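Local coordinates for transcriptional activator of comK gene (Bacillus halodurans, PDB 2HQB), which is thought to activate the comK gene and, as a BMP-family lipoprotein resembling the substrate-binding proteins of ABC transporters, probably binds a small ligand, at residues Met118-Met123 and Val182-Pro187; Asp168-Leu173 and Asp190-Pro195; Asp231-Leu236 and Asp257-Leu262; Glu172-Leu177 and Glu198-Gln203. One frame throughout, in Å; residues are numbered along the deposited sequence.

Contact 1: Met118-Met123 and Val182-Pro187; sequences MVAASM and VDVFYP
V184 directs its side chain from the strand at the last turn of the helix that ends at S122, and both its methyls reach A120. With CG1 anti to the backbone N (chi1 -174°), that branch lies alongside the alanine methyl, V184 CG1 to A120 CB being 3.7 Å, and also comes within 3.6 Å of A120 CA. The other branch turns to backbone oxygens at the end of the helix: V184 CG2 is 3.4 Å from A120 O and 3.8 Å from the O of the selenomethionine M123, just after it. The contact is purely van der Waals, with no hydrogen bond across it. In the type I periplasmic-binding-protein fold to which this family belongs, it is a helix laid on the face of a lobe's central sheet, here 110-122 on strand 184-186. L223 of the neighbouring strand 222-228 touches V184 too, while F144 of helix 139-150 packs on A120. An alanine in place of V184 would lose both methyls and probably open a gap between A120 and the strand. Polar bonds tie the neighbouring loops, D183 OD2 to S124 OG and D183 OD1 to the backbone N of E125 and T126.

Contact 2: Asp168-Leu173 and Asp190-Pro195; sequences DKALEL and DGYHVP
Y192 carries its ring to A170 by placing CG between its backbone N and carbonyl carbon (chi1 57°), which swings the aromatic group out from the residue just before helix 193-203 toward helix 167-178. The methyl of A170 sits over one face of this ring, toward the rim that bears CG: A170 CB is 3.5 Å from Y192 CG and 3.8 Å from the ring centroid, 20° off the ring normal. This is a CH-pi contact, and a small side chain here is consistent with the ring lying close to the helix. One residue further on, L171 has CG anti to its carbonyl carbon (chi1 -84°), and the branch ending in CD2 approaches the other segment, L171 CD2 to P195 O being 3.8 Å. That second touch is a methyl against a backbone carbonyl, at the partly exposed side of the contact. The polar end of the tyrosine is held from beyond, Y192 OH being hydrogen-bonded to I132 O of strand 128-133, which anchors the far end of the ring, while V161 touches both A170 and Y192. The two helices pack together beside the sheet, one leading into strand 184-186 and the other leaving it, as consecutive connections of the beta-alpha-beta kind that build each Rossmann-like lobe of a type I periplasmic-binding-protein fold.

Contact 3: Asp231-Leu236 and Asp257-Leu262; sequences DDLYVL and DGVVSL
V259 is the knot of apolar contact, meeting L233 and L236 of the helix with its two methyls. L233, its CG anti to the backbone N (chi1 -164°), presents a single methyl to both branches of the valine: L233 CD1 is 4.0 Å from V259 CG1 and equally far from V259 CG2. The two side chains cross at about a right angle, as do those of L236 and V259, where L236 CD2 reaches V259 CG1 at 4.1 Å. L233 and V259 are buried, and this is the close side. Toward solvent the packing is thinner. L236 is partly exposed, and D232 offers only its aliphatic carbon, D232 CB lying 4.3 Å from V259 CG1. Its backbone N donates to the side chain of D231 in a bent bond, D232 N to D231 OD1 at 2.8 Å, from above the carboxylate plane. The exposed G258, at phi 80°, turns the chain in a conformation suited to glycine just before V259. F107 of strand 102-107 and Y253 of strand 249-253 touch both V259 and L233. Helix 230-240 follows strand 222-228, to which strand 260-262 runs antiparallel, and V259 is joined by a backbone hydrogen bond to H229. The contact lies where the chain returns from strand 249-253 of one sheet to strand 260-262 of the other.

Contact 4: Glu172-Leu177 and Glu198-Gln203; sequences ELFQEL and EAIKDQ
F174 projects from helix 167-178 into a recess formed by A199, I200 and Q203 of helix 193-203, two neighbouring helices flanking the sheet of one lobe of a type I periplasmic-binding-protein fold. The two short segments run roughly parallel, crossing at -31° with their axes 11.1 Å apart, a separation that the phenyl ring spans. The apolar contacts begin with the ring's two sides: F174 CE1 is 3.6 Å from I200 CG1, and F174 CE2 is 4.0 Å from A199 CB. With CG anti to the backbone N (chi1 171°), the ring is directed toward the other helix, and its edge meets the aliphatic part of Q203, whose chain is bent at chi2, its amide plane 46° from the ring. Aromatic contact continues beyond the segments, where F185 of strand 184-186 meets F174 edge-to-face. An alanine instead of F174 would remove the ring that bridges the helices and is likely to leave I200 and F185 without their partner and a gap between the helices. The polar contribution is that of a backbone oxygen: A199 O, which accepts the helical bond from Q203 N, lies 3.7 Å from F174 CE2. Nearest of all at the ring edge is Q203 CG, 3.5 Å from the same F174 CE2.

In the fold
Contact 1 opens first: helix 110-122 starts a loop that closes when strand 184-186 meets it. Inside that loop, helix 167-178 opens contacts 2 and 4, and both close beyond it, into and along helix 193-203, so each crosses contact 1. They start from the same part of the chain and share E172 and L173, with centres about 9 Å apart. Strand 184-186 has contact 1 on one face and the helix pair on the other, where F185 meets I200, while P187 O accepts from H193 ND1. Contact 3 follows in series and closes the loop from helix 230-240 through strand 249-253 to strand 260-262, where the chain passes between the two sheets.

Contact 1: Met118-Met123 and Val182-Pro187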
loop_
_atom_site.group_PDB
_atom_site.type_symbol
_atom_site.label_atom_id
_atom_site.label_comp_id
_atom_site.label_asym_id
_atom_site.label_seq_id
_atom_site.Cartn_x
_atom_site.Cartn_y
_atom_site.Cartn_z
HETATM N N MSE A 118 11.659 12.517 3.218
HETATM C CA MSE A 118 12.894 13.262 2.947
HETATM C C MSE A 118 12.649 14.158 1.728
HETATM O O MSE A 118 12.889 15.374 1.777
HETATM C CB MSE A 118 14.083 12.338 2.673
HETATM C CG MSE A 118 14.734 11.731 3.912
HETATM SE SE MSE A 118 15.879 10.161 3.451
HETATM C CE MSE A 118 17.258 11.051 2.377
ATOM N N VAL A 119 12.156 13.560 0.643
ATOM C CA VAL A 119 11.861 14.318 -0.566
ATOM C C VAL A 119 10.900 15.447 -0.188
ATOM O O VAL A 119 11.101 16.608 -0.531
ATOM C CB VAL A 119 11.157 13.461 -1.644
ATOM C CG1 VAL A 119 11.056 14.261 -2.921
ATOM C CG2 VAL A 119 11.883 12.167 -1.891
ATOM N N ALA A 120 9.842 15.093 0.519
ATOM C CA ALA A 120 8.852 16.076 0.925
ATOM C C ALA A 120 9.502 17.336 1.490
ATOM O O ALA A 120 9.308 18.429 0.967
ATOM C CB ALA A 120 7.911 15.460 1.952
ATOM N N ALA A 121 10.272 17.170 2.558
ATOM C CA ALA A 121 10.943 18.286 3.216
ATOM C C ALA A 121 11.939 18.973 2.291
ATOM O O ALA A 121 11.924 20.199 2.139
ATOM C CB ALA A 121 11.642 17.800 4.430
ATOM N N SER A 122 12.813 18.191 1.673
ATOM C CA SER A 122 13.783 18.763 0.758
ATOM C C SER A 122 13.112 19.698 -0.237
ATOM O O SER A 122 13.653 20.715 -0.608
ATOM C CB SER A 122 14.507 17.655 -0.012
ATOM O OG SER A 122 14.211 17.714 -1.400
HETATM N N MSE A 123 11.914 19.357 -0.667
HETATM C CA MSE A 123 11.225 20.177 -1.645
HETATM C C MSE A 123 10.325 21.223 -1.046
HETATM O O MSE A 123 9.458 21.771 -1.733
HETATM C CB MSE A 123 10.414 19.279 -2.574
HETATM C CG MSE A 123 11.283 18.475 -3.492
HETATM SE SE MSE A 123 12.430 19.713 -4.439
HETATM C CE MSE A 123 11.079 20.510 -5.584
ATOM N N VAL A 182 1.736 25.254 4.900
ATOM C CA VAL A 182 2.270 23.928 4.604
ATOM C C VAL A 182 2.260 23.876 3.071
ATOM O O VAL A 182 1.287 24.275 2.430
ATOM C CB VAL A 182 1.378 22.794 5.199
ATOM C CG1 VAL A 182 2.128 21.478 5.186
ATOM C CG2 VAL A 182 0.963 23.128 6.617
ATOM N N ASP A 183 3.331 23.378 2.478
ATOM C CA ASP A 183 3.411 23.360 1.028
ATOM C C ASP A 183 3.732 22.014 0.357
ATOM O O ASP A 183 3.837 21.932 -0.866
ATOM C CB ASP A 183 4.421 24.425 0.590
ATOM C CG ASP A 183 5.805 24.216 1.204
ATOM O OD1 ASP A 183 6.733 24.980 0.844
ATOM O OD2 ASP A 183 5.963 23.292 2.042
ATOM N N VAL A 184 3.923 20.971 1.148
ATOM C CA VAL A 184 4.173 19.645 0.604
ATOM C C VAL A 184 3.257 18.727 1.402
ATOM O O VAL A 184 3.334 18.688 2.636
ATOM C CB VAL A 184 5.634 19.222 0.784
ATOM C CG1 VAL A 184 5.892 17.906 0.076
ATOM C CG2 VAL A 184 6.539 20.301 0.245
ATOM N N PHE A 185 2.379 18.012 0.698
ATOM C CA PHE A 185 1.430 17.108 1.345
ATOM C C PHE A 185 1.538 15.587 1.031
ATOM O O PHE A 185 1.919 15.146 -0.071
ATOM C CB PHE A 185 0.015 17.598 1.072
ATOM C CG PHE A 185 -0.231 19.019 1.509
ATOM C CD1 PHE A 185 0.223 20.091 0.746
ATOM C CD2 PHE A 185 -0.981 19.290 2.651
ATOM C CE1 PHE A 185 -0.077 21.417 1.106
ATOM C CE2 PHE A 185 -1.290 20.612 3.020
ATOM C CZ PHE A 185 -0.836 21.674 2.242
ATOM N N TYR A 186 1.230 14.796 2.054
ATOM C CA TYR A 186 1.254 13.343 1.977
ATOM C C TYR A 186 -0.153 12.911 2.372
ATOM O O TYR A 186 -0.416 12.676 3.552
ATOM C CB TYR A 186 2.268 12.783 2.979
ATOM C CG TYR A 186 2.465 11.294 2.862
ATOM C CD1 TYR A 186 2.418 10.652 1.613
ATOM C CD2 TYR A 186 2.725 10.515 3.984
ATOM C CE1 TYR A 186 2.632 9.254 1.489
ATOM C CE2 TYR A 186 2.939 9.121 3.859
ATOM C CZ TYR A 186 2.892 8.513 2.607
ATOM O OH TYR A 186 3.143 7.170 2.488
ATOM N N PRO A 187 -1.085 12.836 1.401
ATOM C CA PRO A 187 -2.462 12.428 1.753
ATOM C C PRO A 187 -2.556 10.904 1.713
ATOM O O PRO A 187 -2.942 10.299 0.713
ATOM C CB PRO A 187 -3.312 13.167 0.719
ATOM C CG PRO A 187 -2.393 13.237 -0.508
ATOM C CD PRO A 187 -0.965 13.278 -0.007
#

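Contact 2: Asp168-Leu173 and Asp190-Pro195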
loop_
_atom_site.group_PDB
_atom_site.type_symbol
_atom_site.label_atom_id
_atom_site.label_comp_id
_atom_site.label_asym_id
_atom_site.label_seq_id
_atom_site.Cartn_x
_atom_site.Cartn_y
_atom_site.Cartn_z
ATOM N N ASP A 168 -14.237 14.811 1.758
ATOM C CA ASP A 168 -14.725 16.065 2.281
ATOM C C ASP A 168 -13.813 16.525 3.404
ATOM O O ASP A 168 -13.089 17.515 3.247
ATOM C CB ASP A 168 -16.144 15.850 2.777
ATOM C CG ASP A 168 -16.919 17.125 2.868
ATOM O OD1 ASP A 168 -16.508 18.100 2.215
ATOM O OD2 ASP A 168 -17.945 17.139 3.574
ATOM N N LYS A 169 -13.837 15.791 4.517
ATOM C CA LYS A 169 -13.023 16.097 5.678
ATOM C C LYS A 169 -11.553 16.205 5.282
ATOM O O LYS A 169 -10.865 17.142 5.670
ATOM C CB LYS A 169 -13.184 14.999 6.734
ATOM C CG LYS A 169 -12.572 15.347 8.104
ATOM C CD LYS A 169 -12.864 14.254 9.130
ATOM C CE LYS A 169 -12.286 14.588 10.509
ATOM N NZ LYS A 169 -12.447 13.477 11.510
ATOM N N ALA A 170 -11.074 15.235 4.508
ATOM C CA ALA A 170 -9.687 15.227 4.072
ATOM C C ALA A 170 -9.355 16.535 3.381
ATOM O O ALA A 170 -8.234 17.065 3.524
ATOM C CB ALA A 170 -9.448 14.070 3.116
ATOM N N LEU A 171 -10.316 17.051 2.613
ATOM C CA LEU A 171 -10.076 18.295 1.917
ATOM C C LEU A 171 -10.058 19.443 2.927
ATOM O O LEU A 171 -9.236 20.375 2.779
ATOM C CB LEU A 171 -11.107 18.533 0.813
ATOM C CG LEU A 171 -10.846 17.877 -0.545
ATOM C CD1 LEU A 171 -12.134 17.970 -1.330
ATOM C CD2 LEU A 171 -9.672 18.540 -1.317
ATOM N N GLU A 172 -10.924 19.388 3.949
ATOM C CA GLU A 172 -10.903 20.439 4.972
ATOM C C GLU A 172 -9.526 20.449 5.650
ATOM O O GLU A 172 -8.925 21.509 5.828
ATOM C CB GLU A 172 -11.965 20.214 6.032
ATOM C CG GLU A 172 -13.368 20.254 5.507
ATOM C CD GLU A 172 -14.355 19.760 6.540
ATOM O OE1 GLU A 172 -14.363 20.343 7.651
ATOM O OE2 GLU A 172 -15.105 18.789 6.249
ATOM N N LEU A 173 -9.029 19.275 6.030
ATOM C CA LEU A 173 -7.718 19.186 6.643
ATOM C C LEU A 173 -6.670 19.774 5.690
ATOM O O LEU A 173 -5.721 20.419 6.136
ATOM C CB LEU A 173 -7.373 17.734 6.978
ATOM C CG LEU A 173 -8.314 17.019 7.950
ATOM C CD1 LEU A 173 -7.858 15.565 8.131
ATOM C CD2 LEU A 173 -8.345 17.749 9.282
ATOM N N ASP A 190 -5.975 5.858 0.604
ATOM C CA ASP A 190 -6.337 5.460 -0.781
ATOM C C ASP A 190 -7.638 6.073 -1.204
ATOM O O ASP A 190 -7.742 6.658 -2.268
ATOM C CB ASP A 190 -6.509 3.957 -0.912
ATOM C CG ASP A 190 -5.237 3.201 -0.648
ATOM O OD1 ASP A 190 -4.438 3.079 -1.600
ATOM O OD2 ASP A 190 -5.059 2.741 0.507
ATOM N N GLY A 191 -8.644 5.926 -0.365
ATOM C CA GLY A 191 -9.919 6.506 -0.713
ATOM C C GLY A 191 -9.935 7.954 -1.194
ATOM O O GLY A 191 -10.462 8.214 -2.278
ATOM N N TYR A 192 -9.354 8.890 -0.426
ATOM C CA TYR A 192 -9.403 10.312 -0.800
ATOM C C TYR A 192 -8.177 10.871 -1.424
ATOM O O TYR A 192 -8.141 12.041 -1.750
ATOM C CB TYR A 192 -9.733 11.169 0.419
ATOM C CG TYR A 192 -8.757 10.972 1.540
ATOM C CD1 TYR A 192 -7.415 11.397 1.424
ATOM C CD2 TYR A 192 -9.145 10.296 2.702
ATOM C CE1 TYR A 192 -6.491 11.135 2.450
ATOM C CE2 TYR A 192 -8.232 10.025 3.735
ATOM C CZ TYR A 192 -6.911 10.445 3.599
ATOM O OH TYR A 192 -6.020 10.144 4.600
ATOM N N HIS A 193 -7.169 10.039 -1.592
ATOM C CA HIS A 193 -5.913 10.473 -2.146
ATOM C C HIS A 193 -6.000 11.404 -3.363
ATOM O O HIS A 193 -5.490 12.537 -3.305
ATOM C CB HIS A 193 -5.054 9.258 -2.450
ATOM C CG HIS A 193 -3.679 9.601 -2.911
ATOM N ND1 HIS A 193 -2.681 9.982 -2.041
ATOM C CD2 HIS A 193 -3.146 9.653 -4.151
ATOM C CE1 HIS A 193 -1.588 10.256 -2.730
ATOM N NE2 HIS A 193 -1.841 10.064 -4.013
ATOM N N VAL A 194 -6.628 10.964 -4.455
ATOM C CA VAL A 194 -6.731 11.840 -5.627
ATOM C C VAL A 194 -7.484 13.149 -5.333
ATOM O O VAL A 194 -6.955 14.239 -5.583
ATOM C CB VAL A 194 -7.384 11.158 -6.765
ATOM C CG1 VAL A 194 -7.500 12.118 -7.895
ATOM C CG2 VAL A 194 -6.540 9.970 -7.196
ATOM N N PRO A 195 -8.725 13.070 -4.814
ATOM C CA PRO A 195 -9.460 14.297 -4.494
ATOM C C PRO A 195 -8.515 15.360 -3.894
ATOM O O PRO A 195 -8.520 16.519 -4.304
ATOM C CB PRO A 195 -10.473 13.819 -3.463
ATOM C CG PRO A 195 -10.839 12.470 -3.964
ATOM C CD PRO A 195 -9.514 11.882 -4.447
#

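Contact 3: Asp231-Leu236 and Asp257-Leu262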
loop_
_atom_site.group_PDB
_atom_site.type_symbol
_atom_site.label_atom_id
_atom_site.label_comp_id
_atom_site.label_asym_id
_atom_site.label_seq_id
_atom_site.Cartn_x
_atom_site.Cartn_y
_atom_site.Cartn_z
ATOM N N ASP A 231 0.171 -5.909 -7.100
ATOM C CA ASP A 231 0.102 -6.804 -8.248
ATOM C C ASP A 231 1.304 -7.724 -8.224
ATOM O O ASP A 231 1.185 -8.936 -8.462
ATOM C CB ASP A 231 0.017 -6.016 -9.566
ATOM C CG ASP A 231 1.037 -4.869 -9.658
ATOM O OD1 ASP A 231 1.725 -4.539 -8.662
ATOM O OD2 ASP A 231 1.131 -4.286 -10.761
ATOM N N ASP A 232 2.456 -7.146 -7.903
ATOM C CA ASP A 232 3.684 -7.918 -7.805
ATOM C C ASP A 232 3.647 -8.910 -6.660
ATOM O O ASP A 232 4.000 -10.076 -6.819
ATOM C CB ASP A 232 4.859 -6.993 -7.617
ATOM C CG ASP A 232 5.181 -6.278 -8.856
ATOM O OD1 ASP A 232 4.400 -6.457 -9.818
ATOM O OD2 ASP A 232 6.189 -5.550 -8.877
ATOM N N LEU A 233 3.236 -8.448 -5.498
ATOM C CA LEU A 233 3.158 -9.354 -4.388
ATOM C C LEU A 233 2.230 -10.541 -4.706
ATOM O O LEU A 233 2.526 -11.676 -4.318
ATOM C CB LEU A 233 2.660 -8.624 -3.145
ATOM C CG LEU A 233 2.947 -9.473 -1.922
ATOM C CD1 LEU A 233 4.445 -9.648 -1.856
ATOM C CD2 LEU A 233 2.412 -8.821 -0.660
ATOM N N TYR A 234 1.115 -10.295 -5.398
ATOM C CA TYR A 234 0.192 -11.387 -5.723
ATOM C C TYR A 234 0.900 -12.426 -6.542
ATOM O O TYR A 234 0.879 -13.588 -6.214
ATOM C CB TYR A 234 -1.029 -10.915 -6.517
ATOM C CG TYR A 234 -2.223 -10.583 -5.662
ATOM C CD1 TYR A 234 -2.245 -9.429 -4.894
ATOM C CD2 TYR A 234 -3.341 -11.406 -5.636
ATOM C CE1 TYR A 234 -3.346 -9.100 -4.132
ATOM C CE2 TYR A 234 -4.447 -11.079 -4.873
ATOM C CZ TYR A 234 -4.438 -9.920 -4.123
ATOM O OH TYR A 234 -5.513 -9.560 -3.340
ATOM N N VAL A 235 1.511 -11.996 -7.633
ATOM C CA VAL A 235 2.236 -12.897 -8.495
ATOM C C VAL A 235 3.305 -13.584 -7.637
ATOM O O VAL A 235 3.348 -14.801 -7.564
ATOM C CB VAL A 235 2.836 -12.101 -9.689
ATOM C CG1 VAL A 235 3.747 -12.972 -10.522
ATOM C CG2 VAL A 235 1.688 -11.566 -10.554
ATOM N N LEU A 236 4.135 -12.809 -6.958
ATOM C CA LEU A 236 5.177 -13.370 -6.116
ATOM C C LEU A 236 4.687 -14.520 -5.236
ATOM O O LEU A 236 5.242 -15.629 -5.261
ATOM C CB LEU A 236 5.777 -12.273 -5.231
ATOM C CG LEU A 236 6.720 -12.644 -4.083
ATOM C CD1 LEU A 236 7.877 -13.499 -4.630
ATOM C CD2 LEU A 236 7.284 -11.387 -3.448
ATOM N N ASP A 257 12.191 -6.746 0.228
ATOM C CA ASP A 257 11.537 -7.826 -0.499
ATOM C C ASP A 257 11.206 -7.445 -1.934
ATOM O O ASP A 257 10.734 -8.278 -2.697
ATOM C CB ASP A 257 10.271 -8.272 0.229
ATOM C CG ASP A 257 10.482 -8.441 1.737
ATOM O OD1 ASP A 257 9.630 -9.088 2.388
ATOM O OD2 ASP A 257 11.482 -7.921 2.283
ATOM N N GLY A 258 11.449 -6.187 -2.302
ATOM C CA GLY A 258 11.191 -5.727 -3.673
ATOM C C GLY A 258 9.773 -5.352 -4.115
ATOM O O GLY A 258 9.512 -5.132 -5.304
ATOM N N VAL A 259 8.853 -5.261 -3.163
ATOM C CA VAL A 259 7.494 -4.939 -3.499
ATOM C C VAL A 259 7.077 -3.642 -2.844
ATOM O O VAL A 259 5.880 -3.379 -2.625
ATOM C CB VAL A 259 6.568 -6.081 -3.105
ATOM C CG1 VAL A 259 6.940 -7.302 -3.868
ATOM C CG2 VAL A 259 6.662 -6.338 -1.633
ATOM N N VAL A 260 8.084 -2.841 -2.516
ATOM C CA VAL A 260 7.857 -1.525 -1.933
ATOM C C VAL A 260 8.921 -0.627 -2.503
ATOM O O VAL A 260 10.095 -1.001 -2.554
ATOM C CB VAL A 260 7.998 -1.504 -0.426
ATOM C CG1 VAL A 260 8.034 -0.074 0.056
ATOM C CG2 VAL A 260 6.833 -2.218 0.206
ATOM N N SER A 261 8.520 0.562 -2.926
ATOM C CA SER A 261 9.471 1.485 -3.514
ATOM C C SER A 261 9.044 2.955 -3.476
ATOM O O SER A 261 8.130 3.344 -2.740
ATOM C CB SER A 261 9.684 1.070 -4.959
ATOM O OG SER A 261 8.442 1.064 -5.635
ATOM N N LEU A 262 9.739 3.763 -4.271
ATOM C CA LEU A 262 9.419 5.168 -4.413
ATOM C C LEU A 262 9.058 5.340 -5.879
ATOM O O LEU A 262 9.572 4.618 -6.731
ATOM C CB LEU A 262 10.612 6.062 -4.079
ATOM C CG LEU A 262 10.887 6.391 -2.621
ATOM C CD1 LEU A 262 11.697 7.648 -2.593
ATOM C CD2 LEU A 262 9.620 6.626 -1.865
#

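Contact 4: Glu172-Leu177 and Glu198-Gln203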
loop_
_atom_site.group_PDB
_atom_site.type_symbol
_atom_site.label_atom_id
_atom_site.label_comp_id
_atom_site.label_asym_id
_atom_site.label_seq_id
_atom_site.Cartn_x
_atom_site.Cartn_y
_atom_site.Cartn_z
ATOM N N GLU A 172 -10.924 19.388 3.949
ATOM C CA GLU A 172 -10.903 20.439 4.972
ATOM C C GLU A 172 -9.526 20.449 5.650
ATOM O O GLU A 172 -8.925 21.509 5.828
ATOM C CB GLU A 172 -11.965 20.214 6.032
ATOM C CG GLU A 172 -13.368 20.254 5.507
ATOM C CD GLU A 172 -14.355 19.760 6.540
ATOM O OE1 GLU A 172 -14.363 20.343 7.651
ATOM O OE2 GLU A 172 -15.105 18.789 6.249
ATOM N N LEU A 173 -9.029 19.275 6.030
ATOM C CA LEU A 173 -7.718 19.186 6.643
ATOM C C LEU A 173 -6.670 19.774 5.690
ATOM O O LEU A 173 -5.721 20.419 6.136
ATOM C CB LEU A 173 -7.373 17.734 6.978
ATOM C CG LEU A 173 -8.314 17.019 7.950
ATOM C CD1 LEU A 173 -7.858 15.565 8.131
ATOM C CD2 LEU A 173 -8.345 17.749 9.282
ATOM N N PHE A 174 -6.826 19.561 4.383
ATOM C CA PHE A 174 -5.880 20.146 3.427
ATOM C C PHE A 174 -5.906 21.663 3.579
ATOM O O PHE A 174 -4.867 22.310 3.757
ATOM C CB PHE A 174 -6.257 19.824 1.983
ATOM C CG PHE A 174 -5.429 20.574 0.966
ATOM C CD1 PHE A 174 -4.025 20.530 1.015
ATOM C CD2 PHE A 174 -6.044 21.318 -0.041
ATOM C CE1 PHE A 174 -3.251 21.211 0.077
ATOM C CE2 PHE A 174 -5.289 22.012 -0.994
ATOM C CZ PHE A 174 -3.885 21.961 -0.941
ATOM N N GLN A 175 -7.119 22.212 3.487
ATOM C CA GLN A 175 -7.358 23.645 3.621
ATOM C C GLN A 175 -6.748 24.176 4.928
ATOM O O GLN A 175 -5.920 25.104 4.913
ATOM C CB GLN A 175 -8.866 23.913 3.545
ATOM C CG GLN A 175 -9.368 24.091 2.110
ATOM C CD GLN A 175 -10.753 23.476 1.901
ATOM O OE1 GLN A 175 -11.555 23.402 2.849
ATOM N NE2 GLN A 175 -11.051 23.040 0.655
ATOM N N GLU A 176 -7.172 23.588 6.046
ATOM C CA GLU A 176 -6.637 23.921 7.362
ATOM C C GLU A 176 -5.102 24.094 7.352
ATOM O O GLU A 176 -4.582 25.147 7.732
ATOM C CB GLU A 176 -6.939 22.798 8.338
ATOM C CG GLU A 176 -8.212 22.903 9.101
ATOM C CD GLU A 176 -8.175 21.971 10.285
ATOM O OE1 GLU A 176 -7.148 22.006 11.009
ATOM O OE2 GLU A 176 -9.149 21.208 10.484
ATOM N N LEU A 177 -4.390 23.035 6.963
ATOM C CA LEU A 177 -2.938 23.062 6.916
ATOM C C LEU A 177 -2.485 24.048 5.859
ATOM O O LEU A 177 -1.304 24.462 5.815
ATOM C CB LEU A 177 -2.390 21.686 6.567
ATOM C CG LEU A 177 -2.618 20.568 7.555
ATOM C CD1 LEU A 177 -2.163 19.279 6.909
ATOM C CD2 LEU A 177 -1.862 20.854 8.834
ATOM N N GLU A 198 -5.494 16.441 -6.352
ATOM C CA GLU A 198 -6.062 17.415 -7.277
ATOM C C GLU A 198 -6.065 18.836 -6.699
ATOM O O GLU A 198 -5.460 19.753 -7.269
ATOM C CB GLU A 198 -7.498 17.045 -7.568
ATOM C CG GLU A 198 -7.805 17.081 -9.002
ATOM C CD GLU A 198 -7.520 15.769 -9.642
ATOM O OE1 GLU A 198 -8.399 14.890 -9.560
ATOM O OE2 GLU A 198 -6.424 15.612 -10.214
ATOM N N ALA A 199 -6.794 18.998 -5.587
ATOM C CA ALA A 199 -6.925 20.268 -4.873
ATOM C C ALA A 199 -5.529 20.877 -4.676
ATOM O O ALA A 199 -5.350 22.099 -4.662
ATOM C CB ALA A 199 -7.636 20.037 -3.495
ATOM N N ILE A 200 -4.536 20.012 -4.530
ATOM C CA ILE A 200 -3.160 20.458 -4.366
ATOM C C ILE A 200 -2.660 20.976 -5.701
ATOM O O ILE A 200 -2.277 22.131 -5.810
ATOM C CB ILE A 200 -2.272 19.309 -3.905
ATOM C CG1 ILE A 200 -2.743 18.841 -2.522
ATOM C CG2 ILE A 200 -0.833 19.745 -3.896
ATOM C CD1 ILE A 200 -2.136 17.557 -2.051
ATOM N N LYS A 201 -2.674 20.126 -6.726
ATOM C CA LYS A 201 -2.208 20.534 -8.048
ATOM C C LYS A 201 -2.818 21.911 -8.347
ATOM O O LYS A 201 -2.159 22.811 -8.886
ATOM C CB LYS A 201 -2.647 19.515 -9.102
ATOM C CG LYS A 201 -2.045 19.755 -10.495
ATOM C CD LYS A 201 -2.786 18.979 -11.574
ATOM C CE LYS A 201 -1.815 18.271 -12.520
ATOM N NZ LYS A 201 -2.546 17.401 -13.511
ATOM N N ASP A 202 -4.085 22.055 -7.979
ATOM C CA ASP A 202 -4.820 23.297 -8.159
ATOM C C ASP A 202 -4.098 24.407 -7.382
ATOM O O ASP A 202 -3.622 25.357 -7.975
ATOM C CB ASP A 202 -6.255 23.088 -7.660
ATOM C CG ASP A 202 -6.974 24.388 -7.325
ATOM O OD1 ASP A 202 -6.442 25.198 -6.519
ATOM O OD2 ASP A 202 -8.096 24.584 -7.850
ATOM N N GLN A 203 -4.007 24.283 -6.060
ATOM C CA GLN A 203 -3.330 25.282 -5.243
ATOM C C GLN A 203 -1.915 25.490 -5.696
ATOM O O GLN A 203 -1.320 26.484 -5.381
ATOM C CB GLN A 203 -3.267 24.865 -3.775
ATOM C CG GLN A 203 -4.599 24.738 -3.104
ATOM C CD GLN A 203 -5.389 26.012 -3.192
ATOM O OE1 GLN A 203 -4.822 27.092 -3.394
ATOM N NE2 GLN A 203 -6.705 25.907 -3.027
#